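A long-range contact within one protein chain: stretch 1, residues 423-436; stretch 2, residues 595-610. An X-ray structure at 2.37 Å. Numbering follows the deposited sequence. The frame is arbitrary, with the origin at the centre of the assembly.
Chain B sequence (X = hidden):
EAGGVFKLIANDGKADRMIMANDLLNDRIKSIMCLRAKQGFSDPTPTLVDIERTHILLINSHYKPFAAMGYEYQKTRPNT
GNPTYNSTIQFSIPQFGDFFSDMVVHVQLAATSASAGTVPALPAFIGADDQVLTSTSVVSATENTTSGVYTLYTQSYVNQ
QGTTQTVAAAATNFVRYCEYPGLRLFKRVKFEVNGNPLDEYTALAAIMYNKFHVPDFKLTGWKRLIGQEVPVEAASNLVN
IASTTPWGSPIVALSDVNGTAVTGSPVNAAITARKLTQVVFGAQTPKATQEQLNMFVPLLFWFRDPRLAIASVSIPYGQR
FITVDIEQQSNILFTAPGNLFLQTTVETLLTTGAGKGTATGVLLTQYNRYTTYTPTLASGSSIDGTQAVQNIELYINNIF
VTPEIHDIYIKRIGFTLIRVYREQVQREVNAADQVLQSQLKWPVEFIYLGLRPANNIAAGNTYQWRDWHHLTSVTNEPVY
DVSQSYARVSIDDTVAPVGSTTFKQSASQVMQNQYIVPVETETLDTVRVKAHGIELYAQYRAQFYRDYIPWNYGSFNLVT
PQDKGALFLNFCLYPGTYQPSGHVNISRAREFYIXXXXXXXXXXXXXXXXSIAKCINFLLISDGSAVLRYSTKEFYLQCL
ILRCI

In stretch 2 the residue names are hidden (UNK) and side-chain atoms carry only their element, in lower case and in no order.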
# COMPACT_ATOMS: atom_id res chain seq x y z
N GLU B 423 -12.68 29.26 -5.72
CA GLU B 423 -12.37 28.48 -6.91
C GLU B 423 -12.54 29.31 -8.17
O GLU B 423 -13.43 30.16 -8.26
CB GLU B 423 -13.28 27.24 -6.97
CG GLU B 423 -13.49 26.65 -8.36
CD GLU B 423 -14.44 25.47 -8.35
OE1 GLU B 423 -14.47 24.74 -7.34
OE2 GLU B 423 -15.16 25.28 -9.36
N GLN B 424 -11.65 29.08 -9.15
CA GLN B 424 -11.77 29.64 -10.48
C GLN B 424 -11.33 28.60 -11.50
O GLN B 424 -10.31 27.93 -11.32
CB GLN B 424 -10.92 30.91 -10.64
CG GLN B 424 -10.63 31.28 -12.09
CD GLN B 424 -9.89 32.59 -12.24
OE1 GLN B 424 -10.30 33.61 -11.70
NE2 GLN B 424 -8.78 32.56 -12.97
N VAL B 425 -12.11 28.47 -12.57
CA VAL B 425 -11.82 27.55 -13.66
C VAL B 425 -11.75 28.35 -14.95
O VAL B 425 -12.76 28.93 -15.38
CB VAL B 425 -12.87 26.44 -13.77
CG1 VAL B 425 -12.51 25.48 -14.89
CG2 VAL B 425 -12.98 25.69 -12.45
N GLN B 426 -10.57 28.38 -15.57
CA GLN B 426 -10.34 29.11 -16.81
C GLN B 426 -10.05 28.10 -17.91
O GLN B 426 -9.05 27.37 -17.85
CB GLN B 426 -9.17 30.08 -16.66
CG GLN B 426 -8.78 30.80 -17.94
CD GLN B 426 -9.70 31.96 -18.26
OE1 GLN B 426 -9.70 32.98 -17.56
NE2 GLN B 426 -10.49 31.82 -19.31
N ARG B 427 -10.92 28.06 -18.92
CA ARG B 427 -10.67 27.20 -20.07
C ARG B 427 -9.59 27.80 -20.95
O ARG B 427 -9.59 29.01 -21.23
CB ARG B 427 -11.95 26.99 -20.89
CG ARG B 427 -11.68 26.28 -22.20
CD ARG B 427 -12.77 25.31 -22.55
NE ARG B 427 -13.01 24.31 -21.52
CZ ARG B 427 -13.82 23.26 -21.67
NH1 ARG B 427 -14.46 23.09 -22.82
NH2 ARG B 427 -13.98 22.40 -20.68
N GLU B 428 -8.66 26.96 -21.39
CA GLU B 428 -7.50 27.40 -22.14
C GLU B 428 -7.33 26.57 -23.40
O GLU B 428 -7.57 25.36 -23.41
CB GLU B 428 -6.23 27.29 -21.29
CG GLU B 428 -6.13 28.31 -20.17
CD GLU B 428 -5.65 29.66 -20.65
OE1 GLU B 428 -5.50 29.84 -21.87
OE2 GLU B 428 -5.41 30.54 -19.80
N VAL B 429 -6.93 27.25 -24.48
CA VAL B 429 -6.37 26.62 -25.66
C VAL B 429 -4.96 27.13 -25.95
O VAL B 429 -4.39 26.82 -26.99
CB VAL B 429 -7.28 26.79 -26.89
CG1 VAL B 429 -8.60 26.06 -26.68
CG2 VAL B 429 -7.52 28.27 -27.17
N ASN B 430 -4.40 27.93 -25.05
CA ASN B 430 -3.07 28.49 -25.21
C ASN B 430 -2.04 27.59 -24.55
O ASN B 430 -2.25 27.08 -23.45
CB ASN B 430 -3.01 29.90 -24.60
CG ASN B 430 -4.10 30.81 -25.12
OD1 ASN B 430 -4.95 31.28 -24.36
ND2 ASN B 430 -4.09 31.07 -26.43
N ALA B 431 -0.91 27.40 -25.25
CA ALA B 431 0.16 26.57 -24.70
C ALA B 431 0.79 27.20 -23.47
O ALA B 431 1.34 26.49 -22.62
CB ALA B 431 1.22 26.31 -25.77
N ALA B 432 0.74 28.53 -23.36
CA ALA B 432 1.27 29.24 -22.21
C ALA B 432 0.43 30.49 -22.00
O ALA B 432 0.08 31.17 -22.96
CB ALA B 432 2.74 29.61 -22.41
N ASP B 433 0.10 30.78 -20.74
CA ASP B 433 -0.75 31.92 -20.46
C ASP B 433 -0.56 32.37 -19.02
O ASP B 433 -0.06 31.63 -18.18
CB ASP B 433 -2.23 31.60 -20.73
CG ASP B 433 -3.06 32.84 -20.96
OD1 ASP B 433 -2.54 33.96 -20.74
OD2 ASP B 433 -4.24 32.71 -21.35
N GLN B 434 -0.98 33.61 -18.76
CA GLN B 434 -0.92 34.23 -17.44
C GLN B 434 -2.36 34.54 -17.04
O GLN B 434 -3.01 35.40 -17.65
CB GLN B 434 -0.06 35.49 -17.47
CG GLN B 434 1.29 35.33 -18.16
CD GLN B 434 1.19 35.34 -19.68
OE1 GLN B 434 0.50 36.17 -20.26
NE2 GLN B 434 1.87 34.39 -20.32
N VAL B 435 -2.85 33.85 -16.02
CA VAL B 435 -4.27 33.82 -15.70
C VAL B 435 -4.49 34.60 -14.41
O VAL B 435 -4.08 34.16 -13.32
CB VAL B 435 -4.80 32.39 -15.57
CG1 VAL B 435 -6.30 32.38 -15.37
CG2 VAL B 435 -4.41 31.59 -16.81
N LEU B 436 -5.14 35.76 -14.51
CA LEU B 436 -5.53 36.51 -13.33
C LEU B 436 -6.55 35.73 -12.52
O LEU B 436 -7.51 35.18 -13.07
CB LEU B 436 -6.11 37.87 -13.73
CG LEU B 436 -6.67 38.72 -12.58
CD1 LEU B 436 -5.55 39.22 -11.68
CD2 LEU B 436 -7.50 39.87 -13.10
N UNK B 595 0.96 31.68 -13.75
CA UNK B 595 1.47 31.54 -15.10
C UNK B 595 1.91 30.10 -15.33
O UNK B 595 2.59 29.52 -14.48
c UNK B 595 2.30 33.94 -14.98
c UNK B 595 2.63 32.50 -15.35
o UNK B 595 4.49 34.43 -15.78
c UNK B 595 3.48 34.87 -15.20
o UNK B 595 3.39 36.05 -14.79
N UNK B 596 1.54 29.54 -16.48
CA UNK B 596 1.85 28.16 -16.80
C UNK B 596 2.44 28.07 -18.20
O UNK B 596 2.22 28.95 -19.05
c UNK B 596 -2.12 27.83 -19.99
c UNK B 596 0.60 27.27 -16.72
c UNK B 596 -1.37 28.42 -17.80
c UNK B 596 -0.26 26.70 -19.03
o UNK B 596 -2.99 28.02 -21.04
c UNK B 596 -0.36 27.46 -17.87
c UNK B 596 -1.13 26.88 -20.08
c UNK B 596 -2.25 28.60 -18.85
N UNK B 597 3.17 26.99 -18.44
CA UNK B 597 3.56 26.57 -19.78
C UNK B 597 3.17 25.11 -19.94
O UNK B 597 3.28 24.32 -18.99
c UNK B 597 5.38 28.22 -20.26
c UNK B 597 5.06 26.76 -20.04
o UNK B 597 5.80 26.26 -18.92
N UNK B 598 2.70 24.75 -21.13
CA UNK B 598 2.13 23.43 -21.37
C UNK B 598 2.71 22.83 -22.64
O UNK B 598 2.90 23.53 -23.64
c UNK B 598 0.60 23.50 -21.48
o UNK B 598 0.05 22.22 -21.69
N UNK B 599 2.98 21.53 -22.59
CA UNK B 599 3.33 20.77 -23.78
C UNK B 599 2.13 20.07 -24.40
O UNK B 599 2.26 19.46 -25.47
c UNK B 599 4.41 19.73 -23.44
o UNK B 599 5.62 20.35 -23.04
N UNK B 600 0.96 20.15 -23.76
CA UNK B 600 -0.24 19.46 -24.21
C UNK B 600 -1.33 20.40 -24.70
O UNK B 600 -1.92 20.15 -25.76
c UNK B 600 -1.86 16.60 -24.16
c UNK B 600 -4.22 16.28 -24.15
c UNK B 600 -0.79 18.59 -23.07
c UNK B 600 -1.99 17.78 -23.45
c UNK B 600 -2.96 15.86 -24.52
c UNK B 600 -3.27 18.19 -23.08
c UNK B 600 -4.38 17.45 -23.43
N UNK B 601 -1.60 21.47 -23.97
CA UNK B 601 -2.78 22.29 -24.23
C UNK B 601 -2.61 23.10 -25.51
O UNK B 601 -1.67 23.88 -25.65
c UNK B 601 -3.03 23.23 -23.05
s UNK B 601 -4.49 24.27 -23.22
N UNK B 602 -3.54 22.90 -26.45
CA UNK B 602 -3.66 23.74 -27.64
C UNK B 602 -5.10 23.66 -28.12
O UNK B 602 -5.97 23.11 -27.44
o UNK B 602 -3.72 21.19 -28.85
c UNK B 602 -2.67 21.83 -29.02
c UNK B 602 -2.65 23.32 -28.72
o UNK B 602 -1.61 21.30 -29.43
N UNK B 603 -5.36 24.21 -29.31
CA UNK B 603 -6.73 24.28 -29.82
C UNK B 603 -7.31 22.90 -30.10
O UNK B 603 -8.53 22.74 -30.08
c UNK B 603 -6.78 25.13 -31.09
o UNK B 603 -6.44 26.48 -30.81
N UNK B 604 -6.47 21.89 -30.34
CA UNK B 604 -6.96 20.53 -30.49
C UNK B 604 -7.15 19.83 -29.15
O UNK B 604 -7.75 18.75 -29.11
c UNK B 604 -5.99 19.71 -31.35
o UNK B 604 -5.75 20.36 -32.59
N UNK B 605 -6.67 20.42 -28.06
CA UNK B 605 -6.77 19.83 -26.72
C UNK B 605 -7.05 20.93 -25.70
O UNK B 605 -6.17 21.32 -24.93
c UNK B 605 -5.21 17.93 -27.33
n UNK B 605 -4.32 18.17 -28.29
o UNK B 605 -5.79 16.84 -27.21
c UNK B 605 -5.50 19.06 -26.37
N UNK B 606 -8.28 21.45 -25.67
CA UNK B 606 -8.61 22.47 -24.68
C UNK B 606 -8.59 21.90 -23.27
O UNK B 606 -9.00 20.76 -23.03
c UNK B 606 -9.41 21.15 -26.57
c UNK B 606 -10.58 21.76 -25.85
c UNK B 606 -10.02 22.92 -25.08
N UNK B 607 -8.11 22.71 -22.33
CA UNK B 607 -8.00 22.32 -20.94
C UNK B 607 -8.55 23.42 -20.05
O UNK B 607 -8.66 24.58 -20.45
s UNK B 607 -5.74 20.74 -21.55
c UNK B 607 -6.55 22.01 -20.55
N UNK B 608 -8.90 23.04 -18.82
CA UNK B 608 -9.43 23.96 -17.83
C UNK B 608 -8.40 24.15 -16.72
O UNK B 608 -8.04 23.18 -16.04
o UNK B 608 -11.89 24.19 -19.19
c UNK B 608 -11.85 23.34 -18.28
o UNK B 608 -12.67 22.40 -18.18
c UNK B 608 -10.75 23.44 -17.24
N UNK B 609 -7.92 25.38 -16.56
CA UNK B 609 -6.99 25.69 -15.47
C UNK B 609 -7.79 25.87 -14.20
O UNK B 609 -8.44 26.90 -13.99
c UNK B 609 -6.17 26.93 -15.79
c UNK B 609 -4.99 27.13 -14.84
c UNK B 609 -3.93 26.07 -15.08
c UNK B 609 -4.40 28.52 -14.96
N UNK B 610 -7.75 24.86 -13.33
CA UNK B 610 -8.54 24.84 -12.10
C UNK B 610 -7.66 25.35 -10.97
O UNK B 610 -6.59 24.80 -10.70
c UNK B 610 -10.25 21.45 -12.89
c UNK B 610 -9.90 23.43 -10.54
c UNK B 610 -9.87 22.91 -13.00
c UNK B 610 -9.06 23.43 -11.81

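Position 595 has three side-chain carbons in a row, the third carrying two oxygens: a carboxylate on a two-carbon stem, Glu-595. Its CG lies 3.6 Å from Gln-434 CG, so the aliphatic stems pack while the charged end reaches a partner elsewhere in the structure.

At 596 one carbon leads to a six-carbon ring bearing one oxygen, hence Tyr-596. The ring lies against stretch 1, with Asp-433 N over one face and Asn-430 O at its edge, and its OH donates to Asn-430 O at 2.7 Å. The hydroxyl thus supplies a donor for a loop carbonyl, while the ring packs against the backbone. Backbone bonds to Asp-433 fix the strand, Tyr-596 N to Asp-433 O being 3.1 Å.

Position 597 has one carbon carrying an oxygen and a carbon, which identifies Thr-597; its CG2 offers a methyl to Ala-432 CB at 3.7 Å, while OG1 is bonded elsewhere in the structure. At 598, one carbon and one oxygen make Ser-598, whose OG accepts from the backbone N of positions 600 and 601 and so braces the loop. Ser-598 N gives a weak bond to Ala-431 O (2.7 Å).

Position 599, again one carbon and one oxygen, is Ser-599, and 600, one carbon and an unsubstituted six-carbon ring, is Phe-600; both point away from stretch 1 and do not touch it, so the contact does not account for either type. At 601 a carbon bears sulfur: Cys-601, compact enough to sit with SG 3.3 Å from Glu-428 O.

Position 602 has two carbons, the second carrying two oxygens and no nitrogen: a carboxylate on a one-carbon stem, Asp-602. Its OD1 accepts from the side-chain nitrogen of 605, which helps hold the turn; Asp-602 CA lies 3.2 Å from Val-429 O. Positions 603 and 604 each have one carbon and one oxygen, Ser-603 and Ser-604, small residues in the middle of a type I turn. Position 605, two carbons with an oxygen and a nitrogen, is Asn-605; its ND2 lies 3.1 Å from Asp-602 OD1.

At 606 three carbons close onto the backbone nitrogen: Pro-606, its CB 3.8 Å from Val-429 CG1. Position 607, a carbon and a sulfur, is Cys-607, paired through its backbone with Glu-428. Position 608 has two carbons and two terminal oxygens, both receiving hydrogen bonds from Arg-427, so a carboxylate fits: Asp-608, in a salt bridge with Arg-427 NE to Asp-608 OD1 at 2.6 Å. Four carbons forked at the second make 609 Leu-609, whose CD2 presents an apolar surface to Val-435 CG2 at 3.6 Å. Four forked at the first make 610 Ile-610, likewise apolar, its CG1 4.1 Å from Val-425 CG1.

The contact thus works as two antiparallel strand pairings joined by loops: backbone bonds set the register, while Tyr-596, the Arg-427–Asp-608 salt bridge and the packing of Leu-609 on Val-435 secure it.

Stretch 2, residues 595-610: EYTSSFCDSSNPCDLI
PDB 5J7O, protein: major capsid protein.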